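Local coordinates for WbbZ protein (Klebsiella pneumoniae subsp. pneumoniae NTUH-K2044, PDB 6X1L) that is functionally uncharacterised but probably acts as a polysaccharide pyruvyl transferase, adding pyruvyl groups to sugars of a cell-surface polysaccharide, at residues 191-194 against 195-198; 226-229 against 230-234. All blocks are in the same frame, centred on the assembly; numbering follows the deposited sequence.

Interaction 1: 191-194 against 195-198; sequences ISLT and WNGD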
loop_
_atom_site.group_PDB
_atom_site.type_symbol
_atom_site.label_atom_id
_atom_site.label_comp_id
_atom_site.label_asym_id
_atom_site.label_seq_id
_atom_site.Cartn_x
_atom_site.Cartn_y
_atom_site.Cartn_z
ATOM N N ILE A 191 -3.804 0.216 -9.463
ATOM C CA ILE A 191 -3.489 0.498 -8.066
ATOM C C ILE A 191 -4.550 -0.020 -7.109
ATOM O O ILE A 191 -4.298 -0.096 -5.900
ATOM C CB ILE A 191 -3.283 2.012 -7.866
ATOM C CG1 ILE A 191 -4.538 2.780 -8.290
ATOM C CG2 ILE A 191 -2.058 2.485 -8.663
ATOM C CD1 ILE A 191 -4.498 4.260 -7.962
ATOM N N SER A 192 -5.732 -0.379 -7.618
ATOM C CA SER A 192 -6.733 -1.021 -6.773
ATOM C C SER A 192 -6.280 -2.402 -6.319
ATOM O O SER A 192 -6.598 -2.819 -5.201
ATOM C CB SER A 192 -8.066 -1.124 -7.518
ATOM O OG SER A 192 -8.532 0.155 -7.900
ATOM N N LEU A 193 -5.533 -3.122 -7.158
ATOM C CA LEU A 193 -5.122 -4.484 -6.854
ATOM C C LEU A 193 -3.828 -4.554 -6.045
ATOM O O LEU A 193 -3.144 -5.581 -6.081
ATOM C CB LEU A 193 -4.971 -5.294 -8.143
ATOM C CG LEU A 193 -6.256 -5.810 -8.789
ATOM C CD1 LEU A 193 -5.927 -6.798 -9.898
ATOM C CD2 LEU A 193 -7.173 -6.444 -7.750
ATOM N N THR A 194 -3.486 -3.498 -5.309
ATOM C CA THR A 194 -2.282 -3.514 -4.488
ATOM C C THR A 194 -2.510 -4.346 -3.231
ATOM O O THR A 194 -1.998 -5.464 -3.118
ATOM C CB THR A 194 -1.859 -2.088 -4.139
ATOM O OG1 THR A 194 -2.960 -1.388 -3.543
ATOM C CG2 THR A 194 -1.419 -1.353 -5.405
ATOM N N TRP A 195 -3.271 -3.817 -2.282
ATOM C CA TRP A 195 -3.735 -4.590 -1.138
ATOM C C TRP A 195 -5.117 -5.141 -1.462
ATOM O O TRP A 195 -6.008 -4.385 -1.854
ATOM C CB TRP A 195 -3.772 -3.725 0.123
ATOM C CG TRP A 195 -2.409 -3.478 0.695
ATOM C CD1 TRP A 195 -1.532 -2.500 0.333
ATOM C CD2 TRP A 195 -1.764 -4.239 1.720
ATOM N NE1 TRP A 195 -0.376 -2.602 1.072
ATOM C CE2 TRP A 195 -0.495 -3.662 1.933
ATOM C CE3 TRP A 195 -2.136 -5.351 2.481
ATOM C CZ2 TRP A 195 0.400 -4.158 2.875
ATOM C CZ3 TRP A 195 -1.244 -5.845 3.415
ATOM C CH2 TRP A 195 0.009 -5.249 3.605
ATOM N N ASN A 196 -5.287 -6.456 -1.322
ATOM C CA ASN A 196 -6.516 -7.107 -1.773
ATOM C C ASN A 196 -6.833 -8.274 -0.849
ATOM O O ASN A 196 -6.199 -9.329 -0.942
ATOM C CB ASN A 196 -6.380 -7.577 -3.218
ATOM C CG ASN A 196 -7.659 -8.177 -3.756
ATOM O OD1 ASN A 196 -8.758 -7.794 -3.352
ATOM N ND2 ASN A 196 -7.524 -9.130 -4.670
ATOM N N GLY A 197 -7.819 -8.094 0.022
ATOM C CA GLY A 197 -8.196 -9.141 0.954
ATOM C C GLY A 197 -8.998 -8.564 2.109
ATOM O O GLY A 197 -9.498 -7.443 2.037
ATOM N N ASP A 198 -9.100 -9.360 3.172
ATOM C CA ASP A 198 -9.855 -8.976 4.366
ATOM C C ASP A 198 -8.951 -8.229 5.349
ATOM O O ASP A 198 -8.682 -8.671 6.464
ATOM C CB ASP A 198 -10.484 -10.205 5.013
ATOM C CG ASP A 198 -11.563 -9.850 6.024
ATOM O OD1 ASP A 198 -12.036 -8.695 6.017
ATOM O OD2 ASP A 198 -11.936 -10.730 6.829
#
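Trp195 follows Thr194 directly, and its side chain leaves the peptide on a course that keeps its first atoms beside that residue. Trp195 CB sits 3.6 Å from the carbonyl C of Thr194. CG, anti to the carbonyl carbon of Trp195 itself (chi1 -76°), is thereby kept beside the backbone N and lies 4.0 Å from the same Thr194 C. Trp195 CD1 is the last ring atom near it, 4.1 Å from Thr194 C, and the indole stands obliquely to that carbonyl carbon. Beyond CD1 the ring leaves residues 191-194 behind: it meets Tyr199 edge-to-face, touches Trp200, and packs on Thr194 of the second subunit. The setting is the long loop between strand 167-172 and helix 203-218, so an irregular segment of chain here takes part in the dimer contact. The hydroxyl of Thr194 lies between its backbone N and carbonyl carbon (chi1 54°). Thr194 OG1 is 3.0 Å from Ile191 O, a possible hydrogen bond across the turn that is not settled, and 2.8 Å from Trp195 N. Leu193 and Asn196 run side by side in the same direction, the CD2 methyl of Leu193 bordering the amide group. Farther along the loop, OD1 of Asp198 forms a salt bridge with Lys27 NZ.

Interaction 2: 226-229 against 230-234; sequences DRLH and VAILA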
loop_
_atom_site.group_PDB
_atom_site.type_symbol
_atom_site.label_atom_id
_atom_site.label_comp_id
_atom_site.label_asym_id
_atom_site.label_seq_id
_atom_site.Cartn_x
_atom_site.Cartn_y
_atom_site.Cartn_z
ATOM N N ASP A 226 -11.370 2.476 -15.146
ATOM C CA ASP A 226 -12.638 1.775 -14.972
ATOM C C ASP A 226 -12.797 1.270 -13.541
ATOM O O ASP A 226 -13.582 0.350 -13.287
ATOM C CB ASP A 226 -12.758 0.615 -15.967
ATOM C CG ASP A 226 -11.710 -0.481 -15.739
ATOM O OD1 ASP A 226 -10.889 -0.363 -14.810
ATOM O OD2 ASP A 226 -11.709 -1.474 -16.497
ATOM N N ARG A 227 -12.031 1.841 -12.612
ATOM C CA ARG A 227 -12.046 1.467 -11.206
ATOM C C ARG A 227 -12.764 2.559 -10.428
ATOM O O ARG A 227 -12.293 3.700 -10.387
ATOM C CB ARG A 227 -10.620 1.287 -10.677
ATOM C CG ARG A 227 -9.885 0.080 -11.223
ATOM C CD ARG A 227 -10.456 -1.208 -10.657
ATOM N NE ARG A 227 -9.503 -2.310 -10.744
ATOM C CZ ARG A 227 -9.775 -3.556 -10.370
ATOM N NH1 ARG A 227 -10.977 -3.859 -9.889
ATOM N NH2 ARG A 227 -8.849 -4.502 -10.480
ATOM N N LEU A 228 -13.887 2.199 -9.803
ATOM C CA LEU A 228 -14.776 3.195 -9.209
ATOM C C LEU A 228 -14.031 4.121 -8.255
ATOM O O LEU A 228 -14.102 5.349 -8.380
ATOM C CB LEU A 228 -15.925 2.497 -8.480
ATOM C CG LEU A 228 -16.908 3.434 -7.782
ATOM C CD1 LEU A 228 -17.527 4.394 -8.787
ATOM C CD2 LEU A 228 -17.985 2.625 -7.075
ATOM N N HIS A 229 -13.306 3.554 -7.298
ATOM C CA HIS A 229 -12.741 4.402 -6.261
ATOM C C HIS A 229 -11.451 5.087 -6.684
ATOM O O HIS A 229 -11.069 6.077 -6.054
ATOM C CB HIS A 229 -12.566 3.594 -4.980
ATOM C CG HIS A 229 -13.869 3.332 -4.294
ATOM N ND1 HIS A 229 -14.665 2.249 -4.599
ATOM C CD2 HIS A 229 -14.554 4.057 -3.377
ATOM C CE1 HIS A 229 -15.767 2.298 -3.873
ATOM N NE2 HIS A 229 -15.726 3.387 -3.126
ATOM N N VAL A 230 -10.800 4.625 -7.750
ATOM C CA VAL A 230 -9.818 5.473 -8.418
ATOM C C VAL A 230 -10.503 6.710 -8.986
ATOM O O VAL A 230 -10.044 7.843 -8.795
ATOM C CB VAL A 230 -9.081 4.686 -9.516
ATOM C CG1 VAL A 230 -8.179 5.622 -10.316
ATOM C CG2 VAL A 230 -8.275 3.548 -8.906
ATOM N N ALA A 231 -11.622 6.510 -9.684
ATOM C CA ALA A 231 -12.362 7.642 -10.232
ATOM C C ALA A 231 -12.837 8.578 -9.130
ATOM O O ALA A 231 -12.764 9.804 -9.273
ATOM C CB ALA A 231 -13.543 7.142 -11.065
ATOM N N ILE A 232 -13.320 8.018 -8.017
ATOM C CA ILE A 232 -13.780 8.850 -6.909
ATOM C C ILE A 232 -12.618 9.637 -6.309
ATOM O O ILE A 232 -12.711 10.854 -6.110
ATOM C CB ILE A 232 -14.497 7.989 -5.853
ATOM C CG1 ILE A 232 -15.888 7.581 -6.359
ATOM C CG2 ILE A 232 -14.612 8.743 -4.538
ATOM C CD1 ILE A 232 -16.607 6.618 -5.453
ATOM N N LEU A 233 -11.505 8.957 -6.016
ATOM C CA LEU A 233 -10.349 9.636 -5.434
ATOM C C LEU A 233 -9.857 10.757 -6.339
ATOM O O LEU A 233 -9.638 11.886 -5.887
ATOM C CB LEU A 233 -9.224 8.637 -5.173
ATOM C CG LEU A 233 -9.329 7.696 -3.975
ATOM C CD1 LEU A 233 -8.089 6.818 -3.917
ATOM C CD2 LEU A 233 -9.502 8.480 -2.681
ATOM N N ALA A 234 -9.682 10.461 -7.629
ATOM C CA ALA A 234 -9.240 11.488 -8.563
ATOM C C ALA A 234 -10.242 12.632 -8.658
ATOM O O ALA A 234 -9.843 13.789 -8.832
ATOM C CB ALA A 234 -8.993 10.870 -9.937
#
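The helix of a beta-alpha-beta unit, strand 220-225, helix 228-236 and strand 240-243, starts here, and Arg227, at its N-cap position, gives the first turn its opening bond. Ala231 N donates to Arg227 O at 3.0 Å. One residue on, Ile232 N reaches Leu228 O at 2.8 Å, and Leu233 N then meets His229 O at 2.9 Å. The CD1 methyl of Ile232 touches both His229 and Leu228. Ile232 CD1 rests over one face of the His229 imidazole in a CH-pi contact, 4.2 Å from the ring centroid and 28° off the ring normal; the two side chains run alongside each other and point the same way. The same CD1 lies 4.0 Å from CG of Leu228, whose side chain crosses that of Ile232 at a slant and also touches Phe243 of the following strand. With the methyl over the ring, the imidazole still makes a hydrogen bond through NE2 to Asp149 OD2, which fixes its far end. Elsewhere on the turn, Val230 CG2 meets Arg227 CB at 3.7 Å. The arginine chain bends at chi2 (-71°) and carries its guanidinium group away from the helix to a salt bridge between NH2 and Asp190 OD2.

Overall arrangement
Along the chain interaction 1 comes first, in the loop between strand 167-172 and helix 203-218; interaction 2 follows after strand 220-225, at the start of helix 228-236. Their centres lie about 14 Å apart, yet they touch: Leu193 CG is 3.4 Å from Arg227 NH2, and Ser192 OG is 3.5 Å from Val230 CG2. Helix 203-218 backs both through Met213, which meets Ile191 and Ser192 as well as Val230 and Leu233. The helix of interaction 2 connects two strands of the four-stranded parallel sheet, 220-225 and 240-243. The loop of interaction 1 packs on that helix and reaches, through Asp198, Lys27 on a strand of the six-stranded sheet, in a two-domain arrangement consistent with the GT-B clan.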